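Long-range contacts in putative lipoprotein YcdA (Bacillus subtilis subsp. subtilis str. 168, PDB 4R4G), which is of unknown function but is probably a membrane-anchored lipoprotein, with an Ig-like domain joined by a kinked helix to an alpha-beta domain: residues V40-A46 and V94-F100; K106-Y112 and V125-G131; S146-L150 and A234-A238; N219-K225 and E237-V243. One frame throughout, in Å; residues are numbered along the deposited sequence.

How the interactions relate
From the N terminus, interaction 1 comes first: segment 40-46 pairs with segment 94-100, closing a loop of 47 residues. Interaction 2 follows in series, closing a shorter loop between strands 107-112 and 125-130. These two lie in different sheets of the Ig-like domain and touch, Phe100 CE2 standing 3.7 Å from Leu110 CD1. Interaction 3 then brings segment 146-150 of helix 145-157 against segment 234-238 of strand 233-244, with 83 residues between. Interaction 4 is not fully nested in it: segment 219-225 starts inside that loop, while 237-243 shares Glu237 and Ala238 and runs past its end. Both belong to the C-terminal domain; the centres of interactions 1 and 3 are 26 Å apart, without contact.

Interaction 1. Residues V40-A46 and V94-F100; sequences VLKVNVA and VEGNLFF
Asn44 and Asn97 face each other in a non-hydrogen-bonded pair, and their side chains meet at a slant, with the amide planes 72° apart. Asn44 ND2 donates to Asn97 OD1 at 3.0 Å, with the acceptor in the Asn44 amide plane, while the donor stands well above the amide plane of Asn97. A chi1 of -174°, placing Asn44 CG opposite its backbone N, carries the amide across to its partner. Asn97 is also held through ND2 by the carbonyl of Glu81. Beside Asn97 passes the extended chain of Lys42, whose CE is 3.4 Å from Asn97 OD1. The aliphatic part of that lysine runs alongside Phe99, pointing the same way, with Lys42 CG 3.7 Å from Phe99 CE2. Val40 CG1 reaches the same ring at its edge. The backbones run antiparallel, at 156°, in a sheet of the Ig-like domain, and three hydrogen-bonded pairs, Leu41-Phe100, Val43-Leu98 and Val45-Gly96, hold them in register. On the opposite face Val45 and Leu98 cross at about a right angle, CG1 to CD1 3.7 Å, and both lean on Phe62 of strand 62-66. An alanine in place of Asn44 is likely to leave Asn97 OD1 without this donor, the Asn97 amide still held by Glu81 at ND2 but less restrained at OD1. Further along, Glu95 CG lies 3.3 Å from Val45 O, while Glu95 OE1 makes a salt bridge with Lys20.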
# COMPACT_ATOMS: atom_id res chain seq x y z
N VAL A 40 -6.66 -6.10 12.01
CA VAL A 40 -8.05 -6.04 12.44
C VAL A 40 -8.68 -7.34 11.99
O VAL A 40 -8.58 -7.67 10.81
CB VAL A 40 -8.77 -4.77 11.91
CG1 VAL A 40 -10.28 -4.85 12.13
CG2 VAL A 40 -8.20 -3.52 12.56
N LEU A 41 -9.25 -8.10 12.94
CA LEU A 41 -9.89 -9.37 12.60
C LEU A 41 -11.33 -9.09 12.19
O LEU A 41 -12.09 -8.51 12.96
CB LEU A 41 -9.81 -10.34 13.79
CG LEU A 41 -10.29 -11.78 13.56
CD1 LEU A 41 -9.22 -12.60 12.85
CD2 LEU A 41 -10.66 -12.42 14.86
N LYS A 42 -11.67 -9.43 10.93
CA LYS A 42 -13.01 -9.23 10.36
C LYS A 42 -13.74 -10.57 10.43
O LYS A 42 -13.36 -11.52 9.74
CB LYS A 42 -12.93 -8.67 8.92
CG LYS A 42 -14.27 -8.31 8.27
CD LYS A 42 -14.03 -7.65 6.92
CE LYS A 42 -15.20 -7.74 5.98
NZ LYS A 42 -15.07 -6.76 4.86
N VAL A 43 -14.74 -10.64 11.31
CA VAL A 43 -15.55 -11.83 11.55
C VAL A 43 -16.98 -11.54 11.04
O VAL A 43 -17.66 -10.69 11.61
CB VAL A 43 -15.54 -12.26 13.05
CG1 VAL A 43 -16.21 -13.62 13.26
CG2 VAL A 43 -14.12 -12.29 13.62
N ASN A 44 -17.39 -12.21 9.94
CA ASN A 44 -18.74 -12.06 9.39
C ASN A 44 -19.60 -13.07 10.10
O ASN A 44 -19.27 -14.25 10.10
CB ASN A 44 -18.81 -12.22 7.85
CG ASN A 44 -20.18 -11.93 7.28
OD1 ASN A 44 -21.08 -12.79 7.24
ND2 ASN A 44 -20.40 -10.70 6.88
N VAL A 45 -20.65 -12.60 10.78
CA VAL A 45 -21.53 -13.44 11.57
C VAL A 45 -22.96 -13.30 11.06
O VAL A 45 -23.27 -12.34 10.35
CB VAL A 45 -21.46 -13.14 13.10
CG1 VAL A 45 -20.07 -13.41 13.67
CG2 VAL A 45 -21.94 -11.72 13.44
N ALA A 46 -23.81 -14.24 11.47
CA ALA A 46 -25.24 -14.30 11.22
C ALA A 46 -25.90 -14.71 12.50
O ALA A 46 -25.45 -15.67 13.13
CB ALA A 46 -25.55 -15.30 10.12
N VAL A 94 -30.21 -11.56 11.16
CA VAL A 94 -29.38 -10.40 10.84
C VAL A 94 -28.01 -10.95 10.49
O VAL A 94 -27.61 -11.99 11.01
CB VAL A 94 -29.37 -9.33 11.97
CG1 VAL A 94 -28.63 -9.82 13.21
CG2 VAL A 94 -28.79 -8.01 11.48
N GLU A 95 -27.31 -10.30 9.58
CA GLU A 95 -25.98 -10.72 9.16
C GLU A 95 -25.10 -9.46 9.01
O GLU A 95 -25.58 -8.39 8.63
CB GLU A 95 -26.09 -11.55 7.86
CG GLU A 95 -24.86 -12.39 7.50
CD GLU A 95 -24.83 -13.01 6.11
OE1 GLU A 95 -25.80 -13.71 5.74
OE2 GLU A 95 -23.79 -12.85 5.42
N GLY A 96 -23.82 -9.58 9.36
CA GLY A 96 -22.90 -8.45 9.28
C GLY A 96 -21.53 -8.78 9.81
O GLY A 96 -21.30 -9.87 10.33
N ASN A 97 -20.62 -7.82 9.69
CA ASN A 97 -19.23 -7.99 10.09
C ASN A 97 -18.92 -7.37 11.44
O ASN A 97 -19.52 -6.36 11.82
CB ASN A 97 -18.29 -7.35 9.05
CG ASN A 97 -18.30 -7.98 7.69
OD1 ASN A 97 -17.91 -9.14 7.50
ND2 ASN A 97 -18.60 -7.18 6.70
N LEU A 98 -17.91 -7.95 12.12
CA LEU A 98 -17.38 -7.51 13.40
C LEU A 98 -15.90 -7.30 13.23
O LEU A 98 -15.26 -8.01 12.45
CB LEU A 98 -17.68 -8.50 14.54
CG LEU A 98 -19.08 -9.07 14.66
CD1 LEU A 98 -19.05 -10.30 15.50
CD2 LEU A 98 -20.08 -8.03 15.22
N PHE A 99 -15.35 -6.31 13.91
CA PHE A 99 -13.96 -5.92 13.76
C PHE A 99 -13.30 -5.79 15.13
O PHE A 99 -13.86 -5.18 16.05
CB PHE A 99 -13.88 -4.59 13.00
CG PHE A 99 -14.55 -4.59 11.64
CD1 PHE A 99 -15.91 -4.36 11.52
CD2 PHE A 99 -13.80 -4.75 10.48
CE1 PHE A 99 -16.53 -4.36 10.27
CE2 PHE A 99 -14.42 -4.76 9.23
CZ PHE A 99 -15.78 -4.58 9.14
N PHE A 100 -12.10 -6.39 15.27
CA PHE A 100 -11.38 -6.42 16.53
C PHE A 100 -9.91 -6.24 16.30
O PHE A 100 -9.35 -6.85 15.40
CB PHE A 100 -11.62 -7.75 17.27
CG PHE A 100 -13.07 -8.01 17.62
CD1 PHE A 100 -13.64 -7.42 18.74
CD2 PHE A 100 -13.85 -8.86 16.84
CE1 PHE A 100 -14.98 -7.66 19.06
CE2 PHE A 100 -15.18 -9.10 17.18
CZ PHE A 100 -15.74 -8.49 18.27

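Interaction 2. Residues K106-Y112 and V125-G131; sequences KQYELNY and VTFKIDG
Tyr108 lies against Ile129 on the inner face of an antiparallel strand pair, in the sheet of the Ig-like domain that packs against strands 39-48 and 93-102. Here packing is close: Ile129 CG2 comes to the edge of the tyrosine ring, near its plane, 3.7 Å from Tyr108 CD2. The carbonyl O of Lys106 sits over one face of that ring, towards its rim, and Gly131 CA approaches Tyr108 CE2 to 3.7 Å. The ring's far end is anchored too, since Lys106 N donates to Tyr108 OH at 3.1 Å and the hydroxyl also bonds to the carbonyl of Asp103. A phenylalanine in its place would probably keep the contact with Ile129 but leave Lys106 N and the Asp103 carbonyl without their shared hydroxyl. Along the same face, Leu110 CB is 4.2 Å from Ile129 CD1, and Leu110 reaches Val43 and Phe100 of the facing sheet. Backbone bonds such as Phe127 N to Leu110 O, 2.7 Å, fix the register.

The outer face is polar and more exposed, and loose at Lys128, which extends away from strand 107-112, its NZ 5.5 Å from Glu109 OE1, too far for contact. A tight exception is Gln107, bent at chi2 (-48°), beside Asp130, whose OD1 also accepts from Lys132 N; Gln107 NE2 donates to Asp130 OD1 at 2.7 Å, with the oxygen in the amide plane and the donor above the carboxylate plane.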
# COMPACT_ATOMS: atom_id res chain seq x y z
N LYS A 106 -2.89 -15.38 16.53
CA LYS A 106 -3.07 -15.81 17.91
C LYS A 106 -4.33 -16.69 18.04
O LYS A 106 -4.95 -17.05 17.03
CB LYS A 106 -3.09 -14.62 18.88
CG LYS A 106 -1.79 -13.78 18.89
CD LYS A 106 -0.49 -14.52 19.27
CE LYS A 106 0.73 -13.61 19.32
NZ LYS A 106 2.00 -14.37 19.52
N GLN A 107 -4.66 -17.08 19.28
CA GLN A 107 -5.83 -17.90 19.55
C GLN A 107 -6.95 -17.00 20.05
O GLN A 107 -6.85 -16.43 21.14
CB GLN A 107 -5.52 -19.04 20.53
CG GLN A 107 -4.51 -20.05 19.97
CD GLN A 107 -4.84 -20.52 18.56
OE1 GLN A 107 -5.94 -21.05 18.30
NE2 GLN A 107 -3.92 -20.32 17.62
N TYR A 108 -7.97 -16.81 19.21
CA TYR A 108 -9.07 -15.92 19.55
C TYR A 108 -10.28 -16.70 20.04
O TYR A 108 -10.37 -17.92 19.87
CB TYR A 108 -9.45 -14.99 18.37
CG TYR A 108 -8.23 -14.44 17.65
CD1 TYR A 108 -7.35 -13.55 18.28
CD2 TYR A 108 -7.93 -14.84 16.35
CE1 TYR A 108 -6.20 -13.09 17.64
CE2 TYR A 108 -6.79 -14.36 15.69
CZ TYR A 108 -5.93 -13.48 16.34
OH TYR A 108 -4.81 -13.03 15.71
N GLU A 109 -11.15 -15.99 20.76
CA GLU A 109 -12.38 -16.48 21.30
C GLU A 109 -13.40 -15.38 21.13
O GLU A 109 -13.21 -14.29 21.64
CB GLU A 109 -12.23 -16.92 22.74
CG GLU A 109 -13.53 -17.46 23.32
CD GLU A 109 -13.45 -18.17 24.66
OE1 GLU A 109 -13.02 -19.35 24.68
OE2 GLU A 109 -13.91 -17.58 25.66
N LEU A 110 -14.45 -15.66 20.33
CA LEU A 110 -15.55 -14.75 20.09
C LEU A 110 -16.69 -15.17 20.99
O LEU A 110 -17.07 -16.34 20.96
CB LEU A 110 -15.96 -14.77 18.61
CG LEU A 110 -17.10 -13.83 18.20
CD1 LEU A 110 -16.61 -12.42 18.06
CD2 LEU A 110 -17.70 -14.26 16.88
N ASN A 111 -17.21 -14.22 21.80
CA ASN A 111 -18.36 -14.49 22.68
C ASN A 111 -19.51 -13.62 22.27
O ASN A 111 -19.31 -12.47 21.91
CB ASN A 111 -18.05 -14.30 24.18
CG ASN A 111 -19.21 -14.68 25.12
OD1 ASN A 111 -19.56 -15.86 25.29
ND2 ASN A 111 -19.87 -13.68 25.72
N TYR A 112 -20.73 -14.21 22.27
CA TYR A 112 -21.99 -13.54 21.93
C TYR A 112 -22.93 -13.66 23.10
O TYR A 112 -23.20 -14.78 23.54
CB TYR A 112 -22.66 -14.09 20.66
CG TYR A 112 -24.07 -13.56 20.47
CD1 TYR A 112 -24.30 -12.21 20.21
CD2 TYR A 112 -25.17 -14.40 20.58
CE1 TYR A 112 -25.60 -11.72 20.01
CE2 TYR A 112 -26.47 -13.92 20.42
CZ TYR A 112 -26.68 -12.58 20.13
OH TYR A 112 -27.97 -12.11 19.99
N VAL A 125 -23.06 -17.80 23.74
CA VAL A 125 -22.31 -18.77 22.93
C VAL A 125 -20.91 -18.23 22.72
O VAL A 125 -20.73 -17.02 22.56
CB VAL A 125 -22.93 -19.26 21.59
CG1 VAL A 125 -24.09 -20.22 21.81
CG2 VAL A 125 -23.32 -18.11 20.67
N THR A 126 -19.94 -19.14 22.71
CA THR A 126 -18.54 -18.83 22.59
C THR A 126 -17.90 -19.67 21.45
O THR A 126 -18.12 -20.87 21.37
CB THR A 126 -17.87 -19.01 23.98
OG1 THR A 126 -16.47 -18.80 23.84
CG2 THR A 126 -18.08 -20.39 24.59
N PHE A 127 -17.09 -19.04 20.59
CA PHE A 127 -16.38 -19.72 19.50
C PHE A 127 -14.87 -19.53 19.60
O PHE A 127 -14.42 -18.44 19.94
CB PHE A 127 -16.82 -19.21 18.11
CG PHE A 127 -18.30 -19.21 17.84
CD1 PHE A 127 -19.10 -18.15 18.24
CD2 PHE A 127 -18.88 -20.24 17.11
CE1 PHE A 127 -20.48 -18.15 17.98
CE2 PHE A 127 -20.27 -20.24 16.85
CZ PHE A 127 -21.05 -19.20 17.28
N LYS A 128 -14.11 -20.56 19.26
CA LYS A 128 -12.66 -20.46 19.20
C LYS A 128 -12.28 -20.24 17.75
O LYS A 128 -12.89 -20.84 16.85
CB LYS A 128 -11.98 -21.69 19.79
CG LYS A 128 -12.27 -21.87 21.27
CD LYS A 128 -11.51 -23.00 21.86
CE LYS A 128 -11.81 -23.21 23.33
NZ LYS A 128 -11.19 -24.48 23.81
N ILE A 129 -11.34 -19.30 17.51
CA ILE A 129 -10.81 -18.95 16.20
C ILE A 129 -9.30 -19.17 16.22
O ILE A 129 -8.61 -18.55 17.04
CB ILE A 129 -11.19 -17.50 15.84
CG1 ILE A 129 -12.72 -17.35 15.65
CG2 ILE A 129 -10.41 -17.01 14.62
CD1 ILE A 129 -13.25 -15.90 15.64
N ASP A 130 -8.78 -20.08 15.37
CA ASP A 130 -7.33 -20.29 15.28
C ASP A 130 -6.75 -19.29 14.29
O ASP A 130 -7.00 -19.40 13.09
CB ASP A 130 -6.97 -21.73 14.90
CG ASP A 130 -5.48 -21.99 14.76
OD1 ASP A 130 -4.68 -21.09 15.11
OD2 ASP A 130 -5.11 -23.10 14.33
N GLY A 131 -5.98 -18.33 14.79
CA GLY A 131 -5.37 -17.31 13.95
C GLY A 131 -4.22 -17.83 13.12
O GLY A 131 -3.84 -17.18 12.13

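Interaction 3. Residues S146-L150 and A234-A238; sequences SAKAL and AIVEA
Val236 is the centre of the first shell, its two methyl groups dividing the work between different residues of helix 145-157. Val236 CG1 meets Leu150 CD2 at 3.6 Å and also Ala147, whose CB is 3.8 Å from it. Val236 CG2 lies 3.7 Å from Ser146 OG. With CG1 opposite the backbone N (chi1 -174°) and CG2 opposite the carbonyl carbon, the valine directs CG1 to Ala147 and Leu150, and CG2 to Ser146. Leu150 and Val236 lie alongside with their chains running opposite ways; Leu150 CD2 also comes to 4.1 Å from Ala238 CB. At the other end Ala234 CB lies against Ser146 OG at 3.5 Å.

Further out, the helix and strand axes cross at 55°, with a closest approach of 8.6 Å, a short spacing that small residues such as Ala147 and Ala234 allow. This is a helix laid on the sheet of the C-terminal alpha-beta domain, within the DUF5105 family, a member of the NTF2 clan. Trp307 touches both Ser146 and Ala234, while Leu319 of helix 314-321 meets Leu150 and Ala238. Ser146 OG is hydrogen-bonded to Thr226 OG1 on the neighbouring strand.

No hydrogen bond joins helix 146-150 to strand 234-238; the contact therefore rests on buried methyl groups fitting together, and the one side-chain hydroxyl among them finds its polar partner outside both segments.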
# COMPACT_ATOMS: atom_id res chain seq x y z
N SER A 146 -0.80 -4.35 -2.92
CA SER A 146 -0.71 -3.03 -3.53
C SER A 146 0.70 -2.47 -3.44
O SER A 146 1.12 -1.78 -4.37
CB SER A 146 -1.70 -2.05 -2.91
OG SER A 146 -1.72 -2.12 -1.50
N ALA A 147 1.42 -2.76 -2.32
CA ALA A 147 2.80 -2.30 -2.12
C ALA A 147 3.72 -3.06 -3.07
O ALA A 147 4.61 -2.45 -3.66
CB ALA A 147 3.22 -2.49 -0.67
N LYS A 148 3.45 -4.37 -3.27
CA LYS A 148 4.20 -5.22 -4.21
C LYS A 148 4.07 -4.57 -5.60
O LYS A 148 5.08 -4.24 -6.22
CB LYS A 148 3.70 -6.69 -4.16
CG LYS A 148 4.02 -7.43 -2.83
CD LYS A 148 3.57 -8.92 -2.80
CE LYS A 148 3.48 -9.53 -1.40
NZ LYS A 148 2.08 -9.57 -0.85
N ALA A 149 2.83 -4.26 -6.01
CA ALA A 149 2.53 -3.55 -7.25
C ALA A 149 3.23 -2.17 -7.32
O ALA A 149 3.87 -1.90 -8.33
CB ALA A 149 1.04 -3.40 -7.43
N LEU A 150 3.18 -1.34 -6.25
CA LEU A 150 3.87 -0.03 -6.28
C LEU A 150 5.39 -0.20 -6.49
O LEU A 150 5.99 0.56 -7.25
CB LEU A 150 3.61 0.82 -5.03
CG LEU A 150 4.40 2.13 -5.01
CD1 LEU A 150 3.91 3.10 -6.08
CD2 LEU A 150 4.44 2.76 -3.67
N ALA A 234 -6.26 1.38 -2.28
CA ALA A 234 -5.34 1.29 -1.14
C ALA A 234 -4.43 2.49 -1.01
O ALA A 234 -4.26 3.24 -1.97
CB ALA A 234 -4.48 0.04 -1.26
N ILE A 235 -3.82 2.64 0.18
CA ILE A 235 -2.82 3.67 0.48
C ILE A 235 -1.51 2.95 0.80
O ILE A 235 -1.43 2.19 1.76
CB ILE A 235 -3.22 4.68 1.60
CG1 ILE A 235 -4.47 5.49 1.20
CG2 ILE A 235 -2.03 5.62 1.98
CD1 ILE A 235 -4.39 6.30 -0.14
N VAL A 236 -0.50 3.20 -0.05
CA VAL A 236 0.83 2.65 0.09
C VAL A 236 1.74 3.76 0.58
O VAL A 236 1.76 4.86 -0.00
CB VAL A 236 1.36 1.98 -1.19
CG1 VAL A 236 2.70 1.30 -0.94
CG2 VAL A 236 0.36 0.97 -1.75
N GLU A 237 2.43 3.50 1.66
CA GLU A 237 3.37 4.41 2.29
C GLU A 237 4.76 4.05 1.77
O GLU A 237 5.28 2.98 2.07
CB GLU A 237 3.24 4.26 3.81
CG GLU A 237 3.92 5.31 4.65
CD GLU A 237 3.29 5.51 6.02
OE1 GLU A 237 2.07 5.78 6.09
OE2 GLU A 237 4.04 5.43 7.03
N ALA A 238 5.31 4.91 0.91
CA ALA A 238 6.63 4.68 0.32
C ALA A 238 7.68 5.47 1.07
O ALA A 238 7.58 6.69 1.17
CB ALA A 238 6.61 5.08 -1.14

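Interaction 4. Residues N219-K225 and E237-V243; sequences NSSIQAK and EATVKPV
The beta hairpin of strands 221-230 and 233-244 supplies this contact, whose axes run antiparallel at 166° and 4.6 Å apart. Six backbone bonds join it in three hydrogen-bonded pairs: Ser221-Lys241, Gln223-Thr239 and Lys225-Glu237. In the middle one, Thr239 N reaches Gln223 O at 2.7 Å, and the bond is almost straight at 178°. Side chains alternate between two faces. The apolar one carries Ile222, Ala224, Ala238 and Val240. Ile222 keeps its chain stretched, chi1 177° and chi2 also extended, which takes CD1 past its cross-strand partner to Ala238 CB at 3.7 Å, while Ile222 CG1 stays 4.2 Å from Val240 CG2. The other face is polar, carrying Ser221 opposite Lys241, Gln223 opposite Thr239 and Lys225 opposite Glu237. Beyond the regular pairing, Val243 CG2 rests against Asn219 O at 3.3 Å, and Ser220 OG bonds back to the carbonyl of Leu216 in helix 203-219. The apolar face is packed by helix 145-157, where Val154 meets Ile222 and Ala147 meets Ala224, and by Leu319 of helix 314-321; strand 293-301 pairs with the far edge of strand 233-244.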
# COMPACT_ATOMS: atom_id res chain seq x y z
N ASN A 219 21.85 3.16 -5.93
CA ASN A 219 22.14 4.11 -4.87
C ASN A 219 20.90 4.75 -4.23
O ASN A 219 21.02 5.77 -3.55
CB ASN A 219 23.09 5.19 -5.41
CG ASN A 219 24.20 4.64 -6.29
OD1 ASN A 219 24.76 3.57 -6.01
ND2 ASN A 219 24.51 5.37 -7.38
N SER A 220 19.72 4.17 -4.43
CA SER A 220 18.49 4.67 -3.82
C SER A 220 17.66 3.49 -3.43
O SER A 220 17.82 2.38 -3.98
CB SER A 220 17.74 5.64 -4.73
OG SER A 220 16.78 4.96 -5.51
N SER A 221 16.81 3.70 -2.43
CA SER A 221 15.97 2.64 -1.90
C SER A 221 14.54 3.07 -1.68
O SER A 221 14.27 4.24 -1.40
CB SER A 221 16.55 2.14 -0.58
OG SER A 221 15.96 0.90 -0.23
N ILE A 222 13.63 2.11 -1.78
CA ILE A 222 12.21 2.28 -1.49
C ILE A 222 11.74 1.14 -0.58
O ILE A 222 11.97 -0.04 -0.87
CB ILE A 222 11.32 2.44 -2.74
CG1 ILE A 222 9.84 2.54 -2.32
CG2 ILE A 222 11.55 1.30 -3.76
CD1 ILE A 222 8.85 3.08 -3.35
N GLN A 223 11.11 1.51 0.52
CA GLN A 223 10.42 0.58 1.40
C GLN A 223 8.95 0.90 1.22
O GLN A 223 8.56 2.04 1.46
CB GLN A 223 10.88 0.72 2.87
CG GLN A 223 12.21 0.05 3.21
CD GLN A 223 12.46 0.07 4.70
OE1 GLN A 223 13.19 0.93 5.21
NE2 GLN A 223 11.83 -0.85 5.44
N ALA A 224 8.17 -0.05 0.69
CA ALA A 224 6.74 0.18 0.42
C ALA A 224 5.84 -0.66 1.34
O ALA A 224 5.97 -1.89 1.41
CB ALA A 224 6.43 -0.13 -1.04
N LYS A 225 4.92 0.00 2.04
CA LYS A 225 3.98 -0.68 2.92
C LYS A 225 2.59 -0.20 2.68
O LYS A 225 2.36 1.01 2.72
CB LYS A 225 4.34 -0.48 4.40
CG LYS A 225 3.53 -1.39 5.31
CD LYS A 225 3.49 -1.00 6.76
CE LYS A 225 2.43 -1.86 7.42
NZ LYS A 225 2.39 -1.74 8.90
N GLU A 237 2.43 3.50 1.66
CA GLU A 237 3.37 4.41 2.29
C GLU A 237 4.76 4.05 1.77
O GLU A 237 5.28 2.98 2.07
CB GLU A 237 3.24 4.26 3.81
CG GLU A 237 3.92 5.31 4.65
CD GLU A 237 3.29 5.51 6.02
OE1 GLU A 237 2.07 5.78 6.09
OE2 GLU A 237 4.04 5.43 7.03
N ALA A 238 5.31 4.91 0.91
CA ALA A 238 6.63 4.68 0.32
C ALA A 238 7.68 5.47 1.07
O ALA A 238 7.58 6.69 1.17
CB ALA A 238 6.61 5.08 -1.14
N THR A 239 8.64 4.76 1.66
CA THR A 239 9.71 5.43 2.40
C THR A 239 10.90 5.34 1.48
O THR A 239 11.39 4.24 1.18
CB THR A 239 9.87 4.85 3.82
OG1 THR A 239 8.61 4.91 4.53
CG2 THR A 239 10.97 5.56 4.60
N VAL A 240 11.31 6.49 0.98
CA VAL A 240 12.33 6.56 -0.03
C VAL A 240 13.61 7.19 0.48
O VAL A 240 13.58 8.30 1.00
CB VAL A 240 11.78 7.34 -1.26
CG1 VAL A 240 12.87 7.61 -2.32
CG2 VAL A 240 10.57 6.64 -1.89
N LYS A 241 14.74 6.46 0.27
CA LYS A 241 16.11 6.90 0.53
C LYS A 241 16.59 7.51 -0.80
O LYS A 241 16.76 6.74 -1.76
CB LYS A 241 16.97 5.71 0.99
CG LYS A 241 18.45 6.03 1.28
CD LYS A 241 19.24 4.80 1.80
CE LYS A 241 19.65 3.82 0.71
NZ LYS A 241 20.22 2.57 1.28
N PRO A 242 16.72 8.84 -0.94
CA PRO A 242 17.10 9.38 -2.25
C PRO A 242 18.59 9.36 -2.53
O PRO A 242 19.38 9.20 -1.61
CB PRO A 242 16.62 10.84 -2.17
CG PRO A 242 16.70 11.18 -0.76
CD PRO A 242 16.51 9.92 0.04
N VAL A 243 18.95 9.57 -3.81
CA VAL A 243 20.33 9.75 -4.21
C VAL A 243 20.62 11.21 -3.81
O VAL A 243 19.76 12.08 -4.01
CB VAL A 243 20.51 9.44 -5.75
CG1 VAL A 243 21.74 10.10 -6.33
CG2 VAL A 243 20.56 7.95 -6.03